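Local coordinates for protein phosphodiesterase (Trypanosoma brucei brucei, PDB 5H2Q) that belongs to the cyclic nucleotide phosphodiesterase family of the HD superfamily, an all-helical protein that holds a zinc and a magnesium ion, at residues V169-L172 and E176-V179; Q62-S67 and G181-A186; L72-Q77 and L121-L126. One frame throughout, in Å; residues are numbered along the deposited sequence.

How the contacts relate
Contacts 1 and 3 are buried, whereas contact 2 lies farther out and is only partly buried. Contact 3 is purely apolar packing between helices 68-80 and 115-127. Contact 1 folds the chain that follows helix 159-172 back onto that helix and mixes a hydrogen bond from a serine hydroxyl with apolar packing. Contact 2 joins two loops through a bridging water and a small apolar pair. The ring of F74, central to contact 3, also touches I171 in contact 1, and N73 ND2 probably bonds E176 O, so helix 68-80 serves both. V179 of contact 1 packs on C66 of contact 2; contacts 2 and 3 do not touch.

Contact 1. Residues V169-L172 and E176-V179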
loop_
_atom_site.group_PDB
_atom_site.type_symbol
_atom_site.label_atom_id
_atom_site.label_comp_id
_atom_site.label_asym_id
_atom_site.label_seq_id
_atom_site.Cartn_x
_atom_site.Cartn_y
_atom_site.Cartn_z
ATOM N N VAL A 169 7.378 5.341 12.843
ATOM C CA VAL A 169 8.450 6.057 13.553
ATOM C C VAL A 169 8.913 5.235 14.765
ATOM O O VAL A 169 10.128 5.140 15.022
ATOM C CB VAL A 169 7.993 7.501 13.889
ATOM C CG1 VAL A 169 8.983 8.192 14.832
ATOM C CG2 VAL A 169 7.799 8.327 12.609
ATOM N N GLU A 170 7.964 4.629 15.484
ATOM C CA GLU A 170 8.290 3.784 16.637
ATOM C C GLU A 170 9.187 2.604 16.207
ATOM O O GLU A 170 10.198 2.326 16.853
ATOM C CB GLU A 170 7.003 3.275 17.283
ATOM C CG GLU A 170 7.267 2.432 18.518
ATOM C CD GLU A 170 6.009 2.205 19.329
ATOM O OE1 GLU A 170 6.010 2.590 20.521
ATOM O OE2 GLU A 170 4.999 1.729 18.757
ATOM N N ILE A 171 8.796 1.897 15.125
ATOM C CA ILE A 171 9.577 0.757 14.635
ATOM C C ILE A 171 10.986 1.198 14.290
ATOM O O ILE A 171 11.965 0.574 14.681
ATOM C CB ILE A 171 8.875 0.033 13.445
ATOM C CG1 ILE A 171 7.605 -0.724 13.954
ATOM C CG2 ILE A 171 9.851 -0.951 12.731
ATOM C CD1 ILE A 171 6.655 -1.204 12.858
ATOM N N LEU A 172 11.077 2.307 13.567
ATOM C CA LEU A 172 12.348 2.822 13.146
ATOM C C LEU A 172 13.186 3.437 14.285
ATOM O O LEU A 172 14.364 3.702 14.065
ATOM C CB LEU A 172 12.146 3.803 11.993
ATOM C CG LEU A 172 11.452 3.226 10.741
ATOM C CD1 LEU A 172 10.997 4.373 9.820
ATOM C CD2 LEU A 172 12.405 2.270 9.943
ATOM N N GLU A 176 17.951 -1.639 15.704
ATOM C CA GLU A 176 17.998 -2.975 15.109
ATOM C C GLU A 176 16.968 -3.175 14.009
ATOM O O GLU A 176 17.050 -4.165 13.284
ATOM C CB GLU A 176 17.913 -4.066 16.167
ATOM C CG GLU A 176 19.274 -4.325 16.809
ATOM C CD GLU A 176 19.281 -5.378 17.901
ATOM O OE1 GLU A 176 18.191 -5.787 18.360
ATOM O OE2 GLU A 176 20.390 -5.807 18.288
ATOM N N SER A 177 16.041 -2.227 13.857
ATOM C CA SER A 177 15.036 -2.280 12.781
ATOM C C SER A 177 15.010 -0.964 12.009
ATOM O O SER A 177 14.081 -0.718 11.223
ATOM C CB SER A 177 13.659 -2.640 13.339
ATOM O OG SER A 177 13.286 -1.833 14.444
ATOM N N ASP A 178 16.035 -0.113 12.207
ATOM C CA ASP A 178 16.049 1.160 11.520
ATOM C C ASP A 178 16.663 1.006 10.150
ATOM O O ASP A 178 17.886 1.134 9.975
ATOM C CB ASP A 178 16.717 2.271 12.345
ATOM C CG ASP A 178 16.644 3.648 11.699
ATOM O OD1 ASP A 178 16.002 3.773 10.612
ATOM O OD2 ASP A 178 17.169 4.612 12.303
ATOM N N VAL A 179 15.793 0.761 9.154
ATOM C CA VAL A 179 16.231 0.624 7.768
ATOM C C VAL A 179 16.812 1.899 7.222
ATOM O O VAL A 179 17.391 1.852 6.150
ATOM C CB VAL A 179 15.147 0.050 6.809
ATOM C CG1 VAL A 179 14.821 -1.405 7.176
ATOM C CG2 VAL A 179 13.895 0.940 6.769
#
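S177 turns its hydroxyl toward the last turns of helix 159-172 and donates a hydrogen bond from OG to the carbonyl O of I171, 2.8 Å long. The bond arrives at 143° to the C=O, with the donor tilted 33° out of the carbonyl plane. With chi1 at 51°, OG lies between the backbone N and the carbonyl carbon of S177, which swings it toward the helix. The CG2 branch of I171 comes alongside the same hydroxyl at 3.9 Å from OG. On the next residue the contact turns apolar: L172 CD2 reaches V179 CG2 at 3.8 Å, the two side chains meeting at a slant, and CD2 also lies 3.7 Å from S177 O. The D178 CB methylene sits 3.2 Å from L172 O. The carboxylate of D178 looks to other partners, its OD2 forming a salt bridge with R188 on helix 185-200 and its OD1 accepting from F180 N. F74 of helix 68-80 touches I171, L172 and V179. Near the end of the helix, where main-chain carbonyls lose their helical partners, a serine hydroxyl thus supplies a donor to the carbonyl of the buried I171, while L172 and V179 add an apolar contact beside it.

Contact 2. Residues Q62-S67 and G181-A186; sequences QKFGCS and GGLEGA
A single water bridges F64 and G182; no direct hydrogen bond joins the two loops. It donates to F64 O at 2.7 Å and accepts from G182 N at 2.8 Å, linking the main chain of the two loops. Beside this bridge the backbones come close enough for G182 CA to make a CA-H...O contact with F64 O, with an angle of 129° at the hydrogen. G182 has no side chain, and its CA lies close to both carbonyl oxygens, 3.5 Å from F64 O and 3.8 Å from G65 O. Next to G182, L183 sends its CD2 methyl to the root of the F64 side chain, 3.7 Å from CB and equally near the ring atom CD1, approaching the ring obliquely. The chi1 of L183, -52°, sets CG anti to its carbonyl carbon, and the end of the side chain thereby comes nearer to F64. Both side chains also rest on L116 of helix 115-127, while K63 CB lies over one face of the F64 ring, offset toward its rim. Helix 60-63 ends here in a Schellman motif: G65, with positive phi, is the C-prime residue, its N bonding Q62 O while C66 N bonds the carbonyl O of the residue before Q62.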
loop_
_atom_site.group_PDB
_atom_site.type_symbol
_atom_site.label_atom_id
_atom_site.label_comp_id
_atom_site.label_asym_id
_atom_site.label_seq_id
_atom_site.Cartn_x
_atom_site.Cartn_y
_atom_site.Cartn_z
ATOM N N GLN A 62 21.263 -2.446 0.556
ATOM C CA GLN A 62 22.734 -2.533 0.588
ATOM C C GLN A 62 23.383 -1.195 0.236
ATOM O O GLN A 62 24.295 -0.739 0.931
ATOM C CB GLN A 62 23.231 -3.630 -0.357
ATOM C CG GLN A 62 22.716 -5.058 -0.054
ATOM C CD GLN A 62 21.464 -5.422 -0.827
ATOM O OE1 GLN A 62 20.539 -4.624 -0.950
ATOM N NE2 GLN A 62 21.359 -6.667 -1.289
ATOM N N LYS A 63 22.849 -0.523 -0.810
ATOM C CA LYS A 63 23.327 0.788 -1.258
ATOM C C LYS A 63 23.134 1.866 -0.206
ATOM O O LYS A 63 23.869 2.858 -0.230
ATOM C CB LYS A 63 22.589 1.228 -2.527
ATOM C CG LYS A 63 22.988 0.465 -3.747
ATOM C CD LYS A 63 22.123 0.871 -4.966
ATOM C CE LYS A 63 22.521 -0.019 -6.111
ATOM N NZ LYS A 63 21.703 0.188 -7.338
ATOM N N PHE A 64 22.148 1.695 0.699
ATOM C CA PHE A 64 21.867 2.695 1.721
ATOM C C PHE A 64 22.277 2.249 3.126
ATOM O O PHE A 64 21.885 2.882 4.098
ATOM C CB PHE A 64 20.405 3.186 1.659
ATOM C CG PHE A 64 20.179 3.826 0.305
ATOM C CD1 PHE A 64 20.843 5.005 -0.048
ATOM C CD2 PHE A 64 19.393 3.196 -0.658
ATOM C CE1 PHE A 64 20.694 5.554 -1.330
ATOM C CE2 PHE A 64 19.255 3.745 -1.943
ATOM C CZ PHE A 64 19.931 4.905 -2.275
ATOM N N GLY A 65 23.167 1.265 3.191
ATOM C CA GLY A 65 23.756 0.820 4.455
ATOM C C GLY A 65 22.800 0.117 5.383
ATOM O O GLY A 65 23.015 0.092 6.603
ATOM N N CYS A 66 21.720 -0.440 4.810
ATOM C CA CYS A 66 20.752 -1.232 5.556
ATOM C C CYS A 66 21.182 -2.683 5.431
ATOM O O CYS A 66 21.094 -3.264 4.339
ATOM C CB CYS A 66 19.336 -1.026 5.016
ATOM S SG CYS A 66 18.100 -2.057 5.842
ATOM N N SER A 67 21.680 -3.266 6.539
ATOM C CA SER A 67 22.137 -4.649 6.565
ATOM C C SER A 67 20.970 -5.602 6.333
ATOM O O SER A 67 19.797 -5.224 6.546
ATOM C CB SER A 67 22.804 -4.969 7.902
ATOM O OG SER A 67 21.838 -5.130 8.930
ATOM N N GLY A 181 18.855 3.706 9.181
ATOM C CA GLY A 181 19.982 3.828 10.097
ATOM C C GLY A 181 21.333 4.033 9.434
ATOM O O GLY A 181 22.235 4.557 10.079
ATOM N N GLY A 182 21.458 3.648 8.157
ATOM C CA GLY A 182 22.683 3.777 7.357
ATOM C C GLY A 182 22.802 5.099 6.615
ATOM O O GLY A 182 23.833 5.377 5.993
ATOM N N LEU A 183 21.760 5.939 6.716
ATOM C CA LEU A 183 21.694 7.283 6.120
ATOM C C LEU A 183 22.089 8.371 7.109
ATOM O O LEU A 183 21.979 8.192 8.313
ATOM C CB LEU A 183 20.280 7.597 5.591
ATOM C CG LEU A 183 19.665 6.561 4.653
ATOM C CD1 LEU A 183 18.196 6.932 4.326
ATOM C CD2 LEU A 183 20.459 6.467 3.370
ATOM N N GLU A 184 22.497 9.527 6.588
ATOM C CA GLU A 184 22.856 10.662 7.432
ATOM C C GLU A 184 22.339 11.951 6.847
ATOM O O GLU A 184 21.954 11.981 5.672
ATOM C CB GLU A 184 24.379 10.721 7.698
ATOM C CG GLU A 184 25.268 10.620 6.464
ATOM C CD GLU A 184 26.768 10.735 6.687
ATOM O OE1 GLU A 184 27.482 11.025 5.699
ATOM O OE2 GLU A 184 27.232 10.531 7.832
ATOM N N GLY A 185 22.325 12.997 7.677
ATOM C CA GLY A 185 21.940 14.357 7.299
ATOM C C GLY A 185 20.684 14.515 6.476
ATOM O O GLY A 185 19.627 13.981 6.834
ATOM N N ALA A 186 20.800 15.253 5.355
ATOM C CA ALA A 186 19.667 15.527 4.474
ATOM C C ALA A 186 18.987 14.250 3.980
ATOM O O ALA A 186 17.766 14.256 3.804
ATOM C CB ALA A 186 20.109 16.378 3.289
HETATM O O HOH W 1 19.896 2.888 5.986
#

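Contact 3. Residues L72-Q77 and L121-L126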
loop_
_atom_site.group_PDB
_atom_site.type_symbol
_atom_site.label_atom_id
_atom_site.label_comp_id
_atom_site.label_asym_id
_atom_site.label_seq_id
_atom_site.Cartn_x
_atom_site.Cartn_y
_atom_site.Cartn_z
ATOM N N LEU A 72 15.473 -7.549 7.710
ATOM C CA LEU A 72 14.608 -8.622 8.183
ATOM C C LEU A 72 13.915 -8.255 9.483
ATOM O O LEU A 72 12.715 -8.449 9.581
ATOM C CB LEU A 72 15.340 -9.970 8.281
ATOM C CG LEU A 72 14.394 -11.167 8.592
ATOM C CD1 LEU A 72 13.281 -11.336 7.526
ATOM C CD2 LEU A 72 15.168 -12.435 8.763
ATOM N N ASN A 73 14.648 -7.683 10.469
ATOM C CA ASN A 73 14.061 -7.249 11.739
ATOM C C ASN A 73 12.942 -6.253 11.488
ATOM O O ASN A 73 11.862 -6.364 12.066
ATOM C CB ASN A 73 15.112 -6.591 12.607
ATOM C CG ASN A 73 16.006 -7.577 13.294
ATOM O OD1 ASN A 73 15.674 -8.756 13.426
ATOM N ND2 ASN A 73 17.123 -7.083 13.824
ATOM N N PHE A 74 13.177 -5.321 10.561
ATOM C CA PHE A 74 12.166 -4.338 10.226
ATOM C C PHE A 74 10.904 -5.008 9.652
ATOM O O PHE A 74 9.814 -4.678 10.086
ATOM C CB PHE A 74 12.753 -3.296 9.260
ATOM C CG PHE A 74 11.710 -2.403 8.634
ATOM C CD1 PHE A 74 11.220 -1.294 9.318
ATOM C CD2 PHE A 74 11.197 -2.685 7.368
ATOM C CE1 PHE A 74 10.233 -0.492 8.743
ATOM C CE2 PHE A 74 10.230 -1.868 6.785
ATOM C CZ PHE A 74 9.782 -0.762 7.466
ATOM N N ILE A 75 11.043 -5.940 8.696
ATOM C CA ILE A 75 9.872 -6.598 8.103
ATOM C C ILE A 75 9.084 -7.368 9.155
ATOM O O ILE A 75 7.846 -7.321 9.173
ATOM C CB ILE A 75 10.307 -7.505 6.930
ATOM C CG1 ILE A 75 10.886 -6.625 5.782
ATOM C CG2 ILE A 75 9.140 -8.366 6.438
ATOM C CD1 ILE A 75 11.651 -7.441 4.702
ATOM N N LEU A 76 9.800 -8.058 10.059
ATOM C CA LEU A 76 9.102 -8.811 11.100
ATOM C C LEU A 76 8.434 -7.891 12.122
ATOM O O LEU A 76 7.329 -8.202 12.569
ATOM C CB LEU A 76 10.013 -9.871 11.756
ATOM C CG LEU A 76 10.596 -10.882 10.726
ATOM C CD1 LEU A 76 11.638 -11.752 11.338
ATOM C CD2 LEU A 76 9.534 -11.726 10.095
ATOM N N GLN A 77 9.060 -6.743 12.453
ATOM C CA GLN A 77 8.424 -5.764 13.365
ATOM C C GLN A 77 7.146 -5.214 12.706
ATOM O O GLN A 77 6.117 -5.116 13.366
ATOM C CB GLN A 77 9.372 -4.636 13.765
ATOM C CG GLN A 77 10.522 -5.062 14.673
ATOM C CD GLN A 77 10.140 -5.456 16.098
ATOM O OE1 GLN A 77 8.978 -5.709 16.446
ATOM N NE2 GLN A 77 11.156 -5.645 16.926
ATOM N N LEU A 121 10.182 4.501 -0.922
ATOM C CA LEU A 121 8.816 4.102 -1.321
ATOM C C LEU A 121 8.502 2.635 -0.995
ATOM O O LEU A 121 7.428 2.316 -0.474
ATOM C CB LEU A 121 8.680 4.261 -2.836
ATOM C CG LEU A 121 7.870 5.372 -3.434
ATOM C CD1 LEU A 121 7.518 4.984 -4.864
ATOM C CD2 LEU A 121 6.557 5.627 -2.674
ATOM N N LEU A 122 9.457 1.733 -1.283
ATOM C CA LEU A 122 9.247 0.301 -1.032
ATOM C C LEU A 122 9.131 0.018 0.456
ATOM O O LEU A 122 8.261 -0.748 0.881
ATOM C CB LEU A 122 10.365 -0.505 -1.686
ATOM C CG LEU A 122 10.398 -0.388 -3.223
ATOM C CD1 LEU A 122 11.639 -1.031 -3.778
ATOM C CD2 LEU A 122 9.140 -1.008 -3.862
ATOM N N ILE A 123 9.947 0.721 1.262
ATOM C CA ILE A 123 9.868 0.629 2.722
ATOM C C ILE A 123 8.515 1.159 3.185
ATOM O O ILE A 123 7.841 0.520 3.983
ATOM C CB ILE A 123 11.035 1.409 3.382
ATOM C CG1 ILE A 123 12.414 0.678 3.171
ATOM C CG2 ILE A 123 10.720 1.694 4.861
ATOM C CD1 ILE A 123 12.463 -0.829 3.640
ATOM N N THR A 124 8.098 2.340 2.664
ATOM C CA THR A 124 6.827 2.984 3.027
ATOM C C THR A 124 5.614 2.097 2.755
ATOM O O THR A 124 4.688 2.050 3.570
ATOM C CB THR A 124 6.719 4.353 2.345
ATOM O OG1 THR A 124 7.822 5.160 2.777
ATOM C CG2 THR A 124 5.428 5.075 2.726
ATOM N N ALA A 125 5.654 1.333 1.654
ATOM C CA ALA A 125 4.568 0.419 1.322
ATOM C C ALA A 125 4.335 -0.542 2.494
ATOM O O ALA A 125 3.194 -0.841 2.794
ATOM C CB ALA A 125 4.897 -0.366 0.066
ATOM N N LEU A 126 5.409 -0.972 3.189
ATOM C CA LEU A 126 5.268 -1.926 4.296
ATOM C C LEU A 126 4.711 -1.331 5.583
ATOM O O LEU A 126 4.188 -2.080 6.410
ATOM C CB LEU A 126 6.591 -2.654 4.565
ATOM C CG LEU A 126 7.151 -3.470 3.393
ATOM C CD1 LEU A 126 8.554 -4.025 3.739
ATOM C CD2 LEU A 126 6.200 -4.634 3.021
#
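Helix-to-helix packing in the all-helical phosphodiesterase fold brings helices 68-80 and 115-127 together here, their local axes running in roughly the same sense at 31° and approaching to 11.2 Å. At that separation the backbones stay well apart and the joint is made by long apolar side chains that reach across. F74 is the main one. Its chi1 of 168° places CG anti to the backbone N and carries the ring out toward helix 115-127, where the far rim, CE2 and CZ, does the touching. I123 meets that rim with both branches: the CG2 methyl lies 3.7 Å from F74 CZ, approaching the ring obliquely, and CD1, at the end of the other branch, comes to 4.0 Å from F74 CE2. L126 adds a third approach, and from another direction, since its CD1 stands at the edge of the F74 ring, close to the ring plane, 4.1 Å from CE2.

The interface is wholly buried and no hydrogen bond crosses it. The loop that follows helix 159-172 also touches the F74 ring, through S177 O. A short way along the chain come H128 and D129, which with H92 and D242 form the zinc site; A125 O accepts a hydrogen bond from H128 ND1, which ties this helix directly to a zinc-site residue. The L126 side chain itself stays about 11 Å from the zinc ion. Back at the joint, the same L126 CD1 methyl that borders the phenylalanine ring also touches I75, sitting 4.0 Å from I75 CG1.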